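Local coordinates for transcriptional regulator, LacI family protein (Rhodococcus jostii, PDB 3K9C) that probably acts as a DNA-binding transcription factor of the LacI family, recognising regulatory DNA and carrying a periplasmic-binding-protein-like effector domain, at residues B[40-45]-B[66-71]; B[192-197]-B[233-238]; B[220-225]-B[270-275]. One frame throughout, in Å; residues are numbered along the deposited sequence.

Contact 1 (B[40-45]-B[66-71]); sequences RGYDVM and RCEAAI
Y42 and E68 supply the polar part of this contact. OH of Y42 lies 3.5 Å from OE1 of E68, a close approach rather than a hydrogen bond; OE1 comes to the edge of the ring near its plane, with the carboxylate turned 59° from the ring. CE1 of Y42 is 4.0 Å from the same OE1, and the two side chains run at about a right angle to each other. The glutamate reaches this spot with its chain extended beyond CG. The stronger partner of its carboxylate is R13, whose NE makes a salt bridge with OE2 and a weak hydrogen bond with the Y42 hydroxyl. The apolar part is a single touch between heavy chalcogen atoms: SE of selenomethionine M45 rests 4.3 Å from SG of C67, and L62 of helix 55-63 packs on both side chains. Strands 42-49 and 67-73 are not neighbours in the sheet of this Rossmann-like subdomain, because strand 13-20 runs between them and shares backbone hydrogen bonds with D43, M45 and E68. Y42 and E68 meet near the start of that strand, around R13. With R13 shared by phenol and carboxylate, its positive charge probably does more to hold the pair together than their direct approach.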
ATOM      1  N   ARG B  40     -25.567   4.068  -4.743  1.00 30.13           N
ATOM      2  CA  ARG B  40     -26.540   5.020  -4.219  1.00 31.61           C
ATOM      3  C   ARG B  40     -26.625   6.294  -5.060  1.00 31.44           C
ATOM      4  O   ARG B  40     -27.357   7.217  -4.714  1.00 30.98           O
ATOM      5  CB  ARG B  40     -26.200   5.394  -2.773  1.00 34.62           C
ATOM      6  CG  ARG B  40     -25.926   4.207  -1.872  1.00 38.05           C
ATOM      7  CD  ARG B  40     -27.164   3.368  -1.634  1.00 41.84           C
ATOM      8  NE  ARG B  40     -27.787   3.670  -0.346  1.00 45.66           N
ATOM      9  CZ  ARG B  40     -28.465   4.783  -0.080  1.00 47.59           C
ATOM     10  NH1 ARG B  40     -28.613   5.707  -1.018  1.00 49.15           N
ATOM     11  NH2 ARG B  40     -28.990   4.975   1.126  1.00 47.54           N
ATOM     12  N   GLY B  41     -25.869   6.343  -6.152  1.00 30.47           N
ATOM     13  CA  GLY B  41     -25.896   7.514  -7.016  1.00 31.84           C
ATOM     14  C   GLY B  41     -25.026   8.672  -6.557  1.00 32.80           C
ATOM     15  O   GLY B  41     -25.315   9.831  -6.856  1.00 31.84           O
ATOM     16  N   TYR B  42     -23.956   8.363  -5.830  1.00 32.44           N
ATOM     17  CA  TYR B  42     -23.046   9.389  -5.335  1.00 32.67           C
ATOM     18  C   TYR B  42     -21.627   9.218  -5.846  1.00 32.26           C
ATOM     19  O   TYR B  42     -21.168   8.102  -6.082  1.00 32.48           O
ATOM     20  CB  TYR B  42     -23.011   9.372  -3.810  1.00 33.28           C
ATOM     21  CG  TYR B  42     -24.109  10.157  -3.160  1.00 35.56           C
ATOM     22  CD1 TYR B  42     -23.861  11.425  -2.636  1.00 37.68           C
ATOM     23  CD2 TYR B  42     -25.401   9.639  -3.061  1.00 37.16           C
ATOM     24  CE1 TYR B  42     -24.868  12.158  -2.025  1.00 37.73           C
ATOM     25  CE2 TYR B  42     -26.422  10.372  -2.454  1.00 38.08           C
ATOM     26  CZ  TYR B  42     -26.143  11.627  -1.937  1.00 39.48           C
ATOM     27  OH  TYR B  42     -27.132  12.346  -1.312  1.00 43.00           O
ATOM     28  N   ASP B  43     -20.936  10.337  -6.018  1.00 30.99           N
ATOM     29  CA  ASP B  43     -19.555  10.283  -6.443  1.00 30.86           C
ATOM     30  C   ASP B  43     -18.723  10.475  -5.184  1.00 29.31           C
ATOM     31  O   ASP B  43     -19.222  10.920  -4.152  1.00 26.73           O
ATOM     32  CB  ASP B  43     -19.237  11.381  -7.456  1.00 33.69           C
ATOM     33  CG  ASP B  43     -19.695  11.030  -8.857  1.00 38.63           C
ATOM     34  OD1 ASP B  43     -19.427   9.897  -9.307  1.00 40.22           O
ATOM     35  OD2 ASP B  43     -20.316  11.887  -9.515  1.00 42.76           O
ATOM     36  N   VAL B  44     -17.449  10.135  -5.263  1.00 28.55           N
ATOM     37  CA  VAL B  44     -16.599  10.274  -4.105  1.00 26.05           C
ATOM     38  C   VAL B  44     -15.409  11.142  -4.410  1.00 26.93           C
ATOM     39  O   VAL B  44     -14.793  11.030  -5.470  1.00 26.64           O
ATOM     40  CB  VAL B  44     -16.103   8.898  -3.608  1.00 25.41           C
ATOM     41  CG1 VAL B  44     -15.002   9.084  -2.571  1.00 25.60           C
ATOM     42  CG2 VAL B  44     -17.263   8.121  -2.994  1.00 22.57           C
HETATM   43  N   MSE B  45     -15.100  12.025  -3.471  1.00 27.76           N
HETATM   44  CA  MSE B  45     -13.944  12.885  -3.610  1.00 29.48           C
HETATM   45  C   MSE B  45     -12.979  12.493  -2.492  1.00 25.38           C
HETATM   46  O   MSE B  45     -13.297  12.630  -1.317  1.00 24.20           O
HETATM   47  CB  MSE B  45     -14.341  14.352  -3.467  1.00 36.45           C
HETATM   48  CG  MSE B  45     -13.389  15.282  -4.175  1.00 48.05           C
HETATM   49 SE   MSE B  45     -13.200  16.939  -3.203  1.00 66.32          SE
HETATM   50  CE  MSE B  45     -11.320  16.788  -2.728  1.00 59.00           C
ATOM     51  N   ARG B  66     -17.807  20.708  -2.975  1.00 42.65           N
ATOM     52  CA  ARG B  66     -19.223  20.575  -2.656  1.00 45.12           C
ATOM     53  C   ARG B  66     -19.598  19.230  -2.038  1.00 43.95           C
ATOM     54  O   ARG B  66     -20.522  18.556  -2.499  1.00 44.24           O
ATOM     55  CB  ARG B  66     -20.058  20.833  -3.912  1.00 48.52           C
ATOM     56  CG  ARG B  66     -19.776  22.188  -4.555  1.00 54.63           C
ATOM     57  CD  ARG B  66     -19.968  23.334  -3.559  1.00 58.46           C
ATOM     58  NE  ARG B  66     -19.626  24.635  -4.132  1.00 62.28           N
ATOM     59  CZ  ARG B  66     -20.253  25.192  -5.167  1.00 63.98           C
ATOM     60  NH1 ARG B  66     -21.265  24.565  -5.756  1.00 64.68           N
ATOM     61  NH2 ARG B  66     -19.865  26.381  -5.614  1.00 64.65           N
ATOM     62  N   CYS B  67     -18.882  18.848  -0.986  1.00 42.58           N
ATOM     63  CA  CYS B  67     -19.145  17.594  -0.287  1.00 41.24           C
ATOM     64  C   CYS B  67     -20.359  17.753   0.621  1.00 40.25           C
ATOM     65  O   CYS B  67     -20.417  18.686   1.429  1.00 39.23           O
ATOM     66  CB  CYS B  67     -17.935  17.189   0.562  1.00 41.69           C
ATOM     67  SG  CYS B  67     -16.396  16.993  -0.362  1.00 43.01           S
ATOM     68  N   GLU B  68     -21.320  16.841   0.492  1.00 38.50           N
ATOM     69  CA  GLU B  68     -22.535  16.871   1.306  1.00 37.59           C
ATOM     70  C   GLU B  68     -22.316  16.157   2.629  1.00 35.69           C
ATOM     71  O   GLU B  68     -23.203  16.105   3.484  1.00 36.24           O
ATOM     72  CB  GLU B  68     -23.688  16.210   0.556  1.00 38.51           C
ATOM     73  CG  GLU B  68     -24.218  17.033  -0.597  1.00 42.37           C
ATOM     74  CD  GLU B  68     -25.271  16.293  -1.389  1.00 44.60           C
ATOM     75  OE1 GLU B  68     -26.189  15.719  -0.761  1.00 44.78           O
ATOM     76  OE2 GLU B  68     -25.180  16.291  -2.636  1.00 45.95           O
ATOM     77  N   ALA B  69     -21.124  15.600   2.786  1.00 31.74           N
ATOM     78  CA  ALA B  69     -20.765  14.894   3.999  1.00 29.56           C
ATOM     79  C   ALA B  69     -19.280  14.599   3.946  1.00 28.44           C
ATOM     80  O   ALA B  69     -18.678  14.572   2.872  1.00 28.23           O
ATOM     81  CB  ALA B  69     -21.563  13.597   4.110  1.00 30.39           C
ATOM     82  N   ALA B  70     -18.690  14.391   5.114  1.00 26.32           N
ATOM     83  CA  ALA B  70     -17.277  14.079   5.212  1.00 26.39           C
ATOM     84  C   ALA B  70     -17.119  12.798   6.009  1.00 24.70           C
ATOM     85  O   ALA B  70     -17.544  12.723   7.161  1.00 25.42           O
ATOM     86  CB  ALA B  70     -16.521  15.222   5.897  1.00 24.76           C
ATOM     87  N   ILE B  71     -16.527  11.791   5.374  1.00 25.36           N
ATOM     88  CA  ILE B  71     -16.264  10.501   6.004  1.00 24.22           C
ATOM     89  C   ILE B  71     -14.751  10.421   6.259  1.00 25.05           C
ATOM     90  O   ILE B  71     -13.951  10.390   5.317  1.00 22.64           O
ATOM     91  CB  ILE B  71     -16.677   9.351   5.079  1.00 26.05           C
ATOM     92  CG1 ILE B  71     -18.189   9.373   4.867  1.00 25.80           C
ATOM     93  CG2 ILE B  71     -16.221   8.020   5.664  1.00 25.50           C
ATOM     94  CD1 ILE B  71     -18.659   8.430   3.796  1.00 29.29           C
TER

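Contact 2 (B[192-197]-B[233-238]); sequences FNDRCA and MTTISQ. With GOL (glycerol), chain D.
The N-terminus of helix 194-206 meets strand 235-237 beside the interdomain cleft, where effectors bind in LacI-family proteins, and D194 in the first turn is the residue that joins them. OG1 of T235 donates to OD1 of D194 at 2.7 Å, using the syn lone pair of the carboxylate oxygen, and the two side chains run at about a right angle. T235 OG1 is anti to the backbone N (chi1 -171°), which turns the hydroxyl to the aspartate. The other oxygen, OD2, accepts from the backbone N of S223, so both ends of this buried carboxylate are held.

Selenomethionine M233 packs against the same turn of the helix. Bent at its last torsion (chi3 -78°), it lays SE 3.6 Å from CB of A197 and brings CE within 3.6 Å of the backbone O of D194. Its SE is also 3.6 Å from OD1 of D194, so the selenoether packs along the first helical turn.

N193 is the N-cap: its OD1 accepts from the backbone N of C196 at 2.8 Å, the donor standing nearly in line with the C=O bond. This fixes the amide and leaves ND2 directed at a glycerol, probably from the crystallisation liquor, whose O3 it meets in a weak bond of 3.4 Å. From the other segment, NE2 of Q238 donates to glycerol O1 at 3.2 Å and nearly straight, 169°. D221 and R143 also bind the glycerol.

Around the contact, A226 of helix 224-227 touches D194, M233 and T235, strand 262-270 pairs with strand 235-237 through V270 and T235, and F25 of helix 24-39 packs on Q238.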
ATOM      1  N   PHE B 192      -1.122  -5.907  16.214  1.00 17.90           N
ATOM      2  CA  PHE B 192      -2.156  -4.872  16.144  1.00 18.20           C
ATOM      3  C   PHE B 192      -2.930  -4.957  14.832  1.00 18.92           C
ATOM      4  O   PHE B 192      -4.157  -4.929  14.834  1.00 19.44           O
ATOM      5  CB  PHE B 192      -1.544  -3.475  16.282  1.00 16.73           C
ATOM      6  CG  PHE B 192      -2.548  -2.370  16.150  1.00 16.51           C
ATOM      7  CD1 PHE B 192      -3.571  -2.234  17.081  1.00 17.69           C
ATOM      8  CD2 PHE B 192      -2.492  -1.489  15.080  1.00 18.71           C
ATOM      9  CE1 PHE B 192      -4.525  -1.233  16.945  1.00 19.10           C
ATOM     10  CE2 PHE B 192      -3.445  -0.480  14.936  1.00 21.02           C
ATOM     11  CZ  PHE B 192      -4.464  -0.353  15.869  1.00 18.46           C
ATOM     12  N   ASN B 193      -2.205  -5.036  13.717  1.00 19.44           N
ATOM     13  CA  ASN B 193      -2.826  -5.167  12.400  1.00 20.00           C
ATOM     14  C   ASN B 193      -1.959  -6.022  11.469  1.00 19.79           C
ATOM     15  O   ASN B 193      -0.844  -6.401  11.831  1.00 20.36           O
ATOM     16  CB  ASN B 193      -3.126  -3.779  11.775  1.00 19.40           C
ATOM     17  CG  ASN B 193      -1.870  -2.999  11.351  1.00 17.73           C
ATOM     18  OD1 ASN B 193      -0.750  -3.498  11.373  1.00 20.10           O
ATOM     19  ND2 ASN B 193      -2.079  -1.759  10.943  1.00 19.20           N
ATOM     20  N   ASP B 194      -2.480  -6.333  10.283  1.00 19.08           N
ATOM     21  CA  ASP B 194      -1.765  -7.146   9.299  1.00 20.07           C
ATOM     22  C   ASP B 194      -0.377  -6.625   8.906  1.00 20.39           C
ATOM     23  O   ASP B 194       0.559  -7.411   8.722  1.00 17.43           O
ATOM     24  CB  ASP B 194      -2.597  -7.299   8.022  1.00 20.66           C
ATOM     25  CG  ASP B 194      -3.881  -8.087   8.239  1.00 21.86           C
ATOM     26  OD1 ASP B 194      -4.015  -8.755   9.286  1.00 19.87           O
ATOM     27  OD2 ASP B 194      -4.746  -8.047   7.342  1.00 21.01           O
ATOM     28  N   ARG B 195      -0.249  -5.311   8.750  1.00 19.92           N
ATOM     29  CA  ARG B 195       1.045  -4.738   8.378  1.00 22.79           C
ATOM     30  C   ARG B 195       2.054  -4.959   9.496  1.00 21.54           C
ATOM     31  O   ARG B 195       3.233  -5.210   9.248  1.00 21.33           O
ATOM     32  CB  ARG B 195       0.912  -3.243   8.069  1.00 25.99           C
ATOM     33  CG  ARG B 195       2.224  -2.604   7.643  1.00 29.40           C
ATOM     34  CD  ARG B 195       2.020  -1.183   7.165  1.00 31.96           C
ATOM     35  NE  ARG B 195       1.823  -1.123   5.723  1.00 35.00           N
ATOM     36  CZ  ARG B 195       1.542  -0.010   5.054  1.00 38.15           C
ATOM     37  NH1 ARG B 195       1.418   1.144   5.704  1.00 36.65           N
ATOM     38  NH2 ARG B 195       1.398  -0.044   3.733  1.00 38.07           N
ATOM     39  N   CYS B 196       1.582  -4.875  10.736  1.00 22.51           N
ATOM     40  CA  CYS B 196       2.437  -5.101  11.897  1.00 20.96           C
ATOM     41  C   CYS B 196       2.835  -6.577  11.923  1.00 20.28           C
ATOM     42  O   CYS B 196       3.987  -6.924  12.198  1.00 20.00           O
ATOM     43  CB  CYS B 196       1.675  -4.749  13.175  1.00 23.93           C
ATOM     44  SG  CYS B 196       2.592  -4.996  14.689  1.00 24.39           S
ATOM     45  N   ALA B 197       1.865  -7.440  11.628  1.00 18.86           N
ATOM     46  CA  ALA B 197       2.084  -8.888  11.602  1.00 18.95           C
ATOM     47  C   ALA B 197       3.094  -9.233  10.511  1.00 20.15           C
ATOM     48  O   ALA B 197       3.909 -10.138  10.669  1.00 22.22           O
ATOM     49  CB  ALA B 197       0.751  -9.621  11.350  1.00 17.96           C
HETATM   50  N   MSE B 233      -1.850 -15.358   6.117  1.00 23.73           N
HETATM   51  CA  MSE B 233      -1.967 -14.898   7.492  1.00 22.51           C
HETATM   52  C   MSE B 233      -3.342 -15.042   8.149  1.00 21.39           C
HETATM   53  O   MSE B 233      -4.359 -14.587   7.614  1.00 18.92           O
HETATM   54  CB  MSE B 233      -1.537 -13.435   7.532  1.00 25.56           C
HETATM   55  CG  MSE B 233      -1.340 -12.837   8.897  1.00 30.83           C
HETATM   56 SE   MSE B 233      -1.178 -10.943   8.591  1.00 42.39          SE
HETATM   57  CE  MSE B 233       0.656 -10.950   7.981  1.00 34.24           C
ATOM     58  N   THR B 234      -3.363 -15.698   9.307  1.00 20.08           N
ATOM     59  CA  THR B 234      -4.590 -15.854  10.081  1.00 20.07           C
ATOM     60  C   THR B 234      -4.822 -14.434  10.585  1.00 19.82           C
ATOM     61  O   THR B 234      -3.888 -13.786  11.081  1.00 19.53           O
ATOM     62  CB  THR B 234      -4.385 -16.817  11.278  1.00 20.14           C
ATOM     63  OG1 THR B 234      -4.181 -18.142  10.784  1.00 20.23           O
ATOM     64  CG2 THR B 234      -5.591 -16.800  12.209  1.00 20.37           C
ATOM     65  N   THR B 235      -6.050 -13.946  10.460  1.00 18.94           N
ATOM     66  CA  THR B 235      -6.351 -12.575  10.845  1.00 19.79           C
ATOM     67  C   THR B 235      -7.810 -12.393  11.246  1.00 20.53           C
ATOM     68  O   THR B 235      -8.606 -13.323  11.166  1.00 20.37           O
ATOM     69  CB  THR B 235      -6.040 -11.626   9.661  1.00 20.27           C
ATOM     70  OG1 THR B 235      -6.120 -10.266  10.086  1.00 21.40           O
ATOM     71  CG2 THR B 235      -7.034 -11.849   8.532  1.00 21.04           C
ATOM     72  N   ILE B 236      -8.147 -11.181  11.669  1.00 20.86           N
ATOM     73  CA  ILE B 236      -9.502 -10.847  12.074  1.00 20.93           C
ATOM     74  C   ILE B 236     -10.101  -9.857  11.089  1.00 22.84           C
ATOM     75  O   ILE B 236      -9.585  -8.745  10.923  1.00 21.84           O
ATOM     76  CB  ILE B 236      -9.515 -10.225  13.480  1.00 22.25           C
ATOM     77  CG1 ILE B 236      -9.076 -11.275  14.497  1.00 22.26           C
ATOM     78  CG2 ILE B 236     -10.895  -9.700  13.808  1.00 21.08           C
ATOM     79  CD1 ILE B 236      -8.759 -10.699  15.822  1.00 28.94           C
ATOM     80  N   SER B 237     -11.185 -10.259  10.432  1.00 20.95           N
ATOM     81  CA  SER B 237     -11.834  -9.390   9.460  1.00 22.62           C
ATOM     82  C   SER B 237     -12.775  -8.390  10.093  1.00 24.25           C
ATOM     83  O   SER B 237     -13.440  -8.683  11.086  1.00 26.05           O
ATOM     84  CB  SER B 237     -12.620 -10.209   8.435  1.00 24.35           C
ATOM     85  OG  SER B 237     -13.469  -9.366   7.672  1.00 23.71           O
ATOM     86  N   GLN B 238     -12.823  -7.203   9.500  1.00 25.48           N
ATOM     87  CA  GLN B 238     -13.703  -6.142   9.958  1.00 25.85           C
ATOM     88  C   GLN B 238     -14.800  -5.990   8.917  1.00 26.66           C
ATOM     89  O   GLN B 238     -15.667  -5.122   9.026  1.00 27.79           O
ATOM     90  CB  GLN B 238     -12.939  -4.832  10.071  1.00 27.25           C
ATOM     91  CG  GLN B 238     -11.786  -4.865  11.038  1.00 26.50           C
ATOM     92  CD  GLN B 238     -11.523  -3.496  11.625  1.00 25.73           C
ATOM     93  OE1 GLN B 238     -12.397  -2.904  12.259  1.00 24.34           O
ATOM     94  NE2 GLN B 238     -10.319  -2.983  11.414  1.00 25.17           N
TER
HETATM   95  C1  GOL D 349      -7.980  -0.317  12.763  1.00 35.07           C
HETATM   96  O1  GOL D 349      -9.193  -0.209  12.421  1.00 35.33           O
HETATM   97  C2  GOL D 349      -7.246  -0.880  11.673  1.00 36.81           C
HETATM   98  O2  GOL D 349      -7.009  -1.932  12.374  1.00 33.58           O
HETATM   99  C3  GOL D 349      -5.882  -0.422  11.147  1.00 34.40           C
HETATM  100  O3  GOL D 349      -5.241  -0.918  10.192  1.00 33.61           O

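Contact 3 (B[220-225]-B[270-275]); sequences YDDSRL and VRRATT
D222 holds its CG anti to the backbone N (chi1 -169°), and R272 runs extended from CG to NE before turning at its last torsion, which brings carboxylate and guanidinium together edge to edge. Both terminal nitrogens of the arginine close on one oxygen: NH2 lies 2.9 Å from OD1 of D222, on its syn lone pair, and NH1 lies 3.1 Å from the same OD1, nearly in line with its C-O bond. The NH2 bond is the straighter at 155°, the NH1 bond more bent. OD1 lies in the guanidinium plane, and the two flat groups are 29° apart, so this is an end-on salt bridge. With an alanine in place of D222 the carboxylate is gone, and the guanidinium of R272, left with the backbone O of M233 on NH1, would probably be freer to turn. The bridge spans from the loop ahead of helix 224-227 to the segment leaving strand 262-270, in the periplasmic-binding-protein-like domain, at a partly exposed place. V270 lies beside it: CG2 is 4.0 Å from OD2 of D222, while CG1 sits over one face of the R272 guanidinium, 3.4 Å above its plane and offset toward the rim. OG1 of T235 takes a weak bond from the backbone N of D222.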
ATOM      1  N   TYR B 220      -4.735  -8.474  11.988  1.00 16.48           N
ATOM      2  CA  TYR B 220      -6.032  -7.847  12.140  1.00 18.65           C
ATOM      3  C   TYR B 220      -6.293  -6.959  10.922  1.00 17.79           C
ATOM      4  O   TYR B 220      -5.394  -6.244  10.469  1.00 18.49           O
ATOM      5  CB  TYR B 220      -6.070  -7.023  13.442  1.00 16.66           C
ATOM      6  CG  TYR B 220      -7.444  -6.874  14.055  1.00 15.87           C
ATOM      7  CD1 TYR B 220      -7.769  -7.514  15.257  1.00 17.16           C
ATOM      8  CD2 TYR B 220      -8.419  -6.086  13.447  1.00 17.09           C
ATOM      9  CE1 TYR B 220      -9.036  -7.365  15.837  1.00 17.55           C
ATOM     10  CE2 TYR B 220      -9.683  -5.936  14.011  1.00 17.18           C
ATOM     11  CZ  TYR B 220      -9.984  -6.579  15.203  1.00 17.48           C
ATOM     12  OH  TYR B 220     -11.241  -6.458  15.744  1.00 22.12           O
ATOM     13  N   ASP B 221      -7.520  -7.052  10.400  1.00 19.13           N
ATOM     14  CA  ASP B 221      -8.036  -6.305   9.237  1.00 20.85           C
ATOM     15  C   ASP B 221      -8.421  -7.161   8.027  1.00 22.51           C
ATOM     16  O   ASP B 221      -9.353  -6.813   7.298  1.00 24.49           O
ATOM     17  CB  ASP B 221      -7.045  -5.234   8.739  1.00 21.10           C
ATOM     18  CG  ASP B 221      -6.909  -4.062   9.695  1.00 23.32           C
ATOM     19  OD1 ASP B 221      -7.771  -3.897  10.585  1.00 24.29           O
ATOM     20  OD2 ASP B 221      -5.939  -3.295   9.542  1.00 25.45           O
ATOM     21  N   ASP B 222      -7.704  -8.266   7.824  1.00 24.28           N
ATOM     22  CA  ASP B 222      -7.908  -9.153   6.675  1.00 24.75           C
ATOM     23  C   ASP B 222      -7.716  -8.309   5.421  1.00 25.24           C
ATOM     24  O   ASP B 222      -8.589  -8.244   4.552  1.00 23.92           O
ATOM     25  CB  ASP B 222      -9.311  -9.790   6.671  1.00 23.26           C
ATOM     26  CG  ASP B 222      -9.442 -10.924   5.639  1.00 25.54           C
ATOM     27  OD1 ASP B 222      -8.421 -11.574   5.334  1.00 24.91           O
ATOM     28  OD2 ASP B 222     -10.564 -11.183   5.146  1.00 24.52           O
ATOM     29  N   SER B 223      -6.561  -7.655   5.348  1.00 24.76           N
ATOM     30  CA  SER B 223      -6.234  -6.803   4.216  1.00 26.02           C
ATOM     31  C   SER B 223      -5.500  -7.636   3.170  1.00 26.64           C
ATOM     32  O   SER B 223      -5.232  -8.815   3.396  1.00 24.12           O
ATOM     33  CB  SER B 223      -5.365  -5.627   4.679  1.00 28.21           C
ATOM     34  OG  SER B 223      -4.085  -6.061   5.087  1.00 29.89           O
ATOM     35  N   ARG B 224      -5.175  -7.020   2.035  1.00 26.33           N
ATOM     36  CA  ARG B 224      -4.497  -7.716   0.943  1.00 28.14           C
ATOM     37  C   ARG B 224      -3.218  -8.413   1.384  1.00 27.45           C
ATOM     38  O   ARG B 224      -2.819  -9.422   0.808  1.00 26.03           O
ATOM     39  CB  ARG B 224      -4.170  -6.743  -0.202  1.00 30.05           C
ATOM     40  CG  ARG B 224      -3.097  -5.707   0.120  1.00 32.50           C
ATOM     41  CD  ARG B 224      -2.724  -4.888  -1.116  1.00 34.62           C
ATOM     42  NE  ARG B 224      -2.142  -5.713  -2.174  1.00 34.51           N
ATOM     43  CZ  ARG B 224      -0.901  -6.185  -2.162  1.00 35.11           C
ATOM     44  NH1 ARG B 224      -0.093  -5.909  -1.145  1.00 36.01           N
ATOM     45  NH2 ARG B 224      -0.470  -6.945  -3.163  1.00 36.08           N
ATOM     46  N   LEU B 225      -2.577  -7.876   2.412  1.00 29.91           N
ATOM     47  CA  LEU B 225      -1.337  -8.454   2.917  1.00 29.70           C
ATOM     48  C   LEU B 225      -1.567  -9.881   3.404  1.00 29.74           C
ATOM     49  O   LEU B 225      -0.776 -10.771   3.127  1.00 29.03           O
ATOM     50  CB  LEU B 225      -0.808  -7.606   4.080  1.00 32.85           C
ATOM     51  CG  LEU B 225      -0.571  -6.116   3.821  1.00 34.94           C
ATOM     52  CD1 LEU B 225      -0.279  -5.407   5.127  1.00 34.24           C
ATOM     53  CD2 LEU B 225       0.581  -5.950   2.845  1.00 37.07           C
ATOM     54  N   VAL B 270     -10.595 -15.230  10.490  1.00 23.51           N
ATOM     55  CA  VAL B 270     -10.268 -15.771   9.193  1.00 21.82           C
ATOM     56  C   VAL B 270      -8.983 -16.556   9.382  1.00 23.23           C
ATOM     57  O   VAL B 270      -7.895 -15.978   9.476  1.00 22.75           O
ATOM     58  CB  VAL B 270     -10.055 -14.653   8.152  1.00 23.43           C
ATOM     59  CG1 VAL B 270      -9.687 -15.265   6.794  1.00 22.30           C
ATOM     60  CG2 VAL B 270     -11.308 -13.814   8.036  1.00 16.70           C
ATOM     61  N   ARG B 271      -9.123 -17.877   9.456  1.00 24.57           N
ATOM     62  CA  ARG B 271      -7.987 -18.773   9.651  1.00 25.80           C
ATOM     63  C   ARG B 271      -7.288 -19.126   8.362  1.00 26.27           C
ATOM     64  O   ARG B 271      -7.915 -19.502   7.371  1.00 25.79           O
ATOM     65  CB  ARG B 271      -8.425 -20.084  10.307  1.00 27.09           C
ATOM     66  CG  ARG B 271      -8.753 -20.000  11.770  1.00 30.26           C
ATOM     67  CD  ARG B 271      -9.418 -21.284  12.219  1.00 34.21           C
ATOM     68  NE  ARG B 271     -10.638 -21.522  11.449  1.00 38.34           N
ATOM     69  CZ  ARG B 271     -11.522 -22.479  11.711  1.00 39.01           C
ATOM     70  NH1 ARG B 271     -11.325 -23.302  12.736  1.00 37.67           N
ATOM     71  NH2 ARG B 271     -12.605 -22.602  10.953  1.00 37.52           N
ATOM     72  N   ARG B 272      -5.971 -19.015   8.389  1.00 25.92           N
ATOM     73  CA  ARG B 272      -5.166 -19.364   7.241  1.00 25.58           C
ATOM     74  C   ARG B 272      -4.059 -20.270   7.760  1.00 26.68           C
ATOM     75  O   ARG B 272      -4.353 -21.204   8.511  1.00 30.03           O
ATOM     76  CB  ARG B 272      -4.634 -18.105   6.548  1.00 26.12           C
ATOM     77  CG  ARG B 272      -5.758 -17.246   5.952  1.00 23.46           C
ATOM     78  CD  ARG B 272      -5.291 -16.415   4.755  1.00 24.98           C
ATOM     79  NE  ARG B 272      -6.400 -15.712   4.106  1.00 25.11           N
ATOM     80  CZ  ARG B 272      -6.917 -14.562   4.533  1.00 26.71           C
ATOM     81  NH1 ARG B 272      -6.426 -13.961   5.613  1.00 27.67           N
ATOM     82  NH2 ARG B 272      -7.942 -14.012   3.891  1.00 27.40           N
ATOM     83  N   ALA B 273      -2.805 -19.997   7.426  1.00 24.46           N
ATOM     84  CA  ALA B 273      -1.731 -20.886   7.860  1.00 24.07           C
ATOM     85  C   ALA B 273      -0.703 -20.379   8.873  1.00 23.76           C
ATOM     86  O   ALA B 273       0.333 -21.025   9.070  1.00 24.13           O
ATOM     87  CB  ALA B 273      -1.004 -21.410   6.624  1.00 23.95           C
ATOM     88  N   THR B 274      -0.963 -19.247   9.523  1.00 22.39           N
ATOM     89  CA  THR B 274      -0.001 -18.722  10.491  1.00 22.65           C
ATOM     90  C   THR B 274      -0.304 -19.065  11.946  1.00 23.27           C
ATOM     91  O   THR B 274       0.343 -18.547  12.855  1.00 22.95           O
ATOM     92  CB  THR B 274       0.151 -17.187  10.363  1.00 21.78           C
ATOM     93  OG1 THR B 274      -1.130 -16.560  10.520  1.00 21.33           O
ATOM     94  CG2 THR B 274       0.741 -16.830   8.999  1.00 22.25           C
ATOM     95  N   THR B 275      -1.291 -19.929  12.169  1.00 25.24           N
ATOM     96  CA  THR B 275      -1.636 -20.351  13.525  1.00 26.72           C
ATOM     97  C   THR B 275      -1.769 -21.867  13.558  1.00 28.75           C
ATOM     98  O   THR B 275      -2.085 -22.486  12.547  1.00 29.41           O
ATOM     99  CB  THR B 275      -2.961 -19.718  14.010  1.00 26.83           C
ATOM    100  OG1 THR B 275      -3.997 -19.981  13.058  1.00 29.81           O
ATOM    101  CG2 THR B 275      -2.801 -18.220  14.190  1.00 24.14           C
TER

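From the N terminus, contact 1 closes first, joining 40-45 to 66-71 across a loop that contains helix 55-63, and it is complete before the others begin. Contact 2 then opens at 192-197. Contact 3 opens at 220-225, before contact 2 closes at 233-238, and closes last at 270-275, so these two cross. Their centres are 6 Å apart, and they touch where I236 O lies 2.7 Å from D221 N. Together they tie helix 194-206 to strand 235-237, and the loop before helix 224-227 to the end of strand 262-270 and the segment after it. Contacts 1 and 2 reach the same mixed sheet, contact 1 through outermost strand 42-49 and inner strand 67-73, contact 2 through outermost strand 235-237 at the other side.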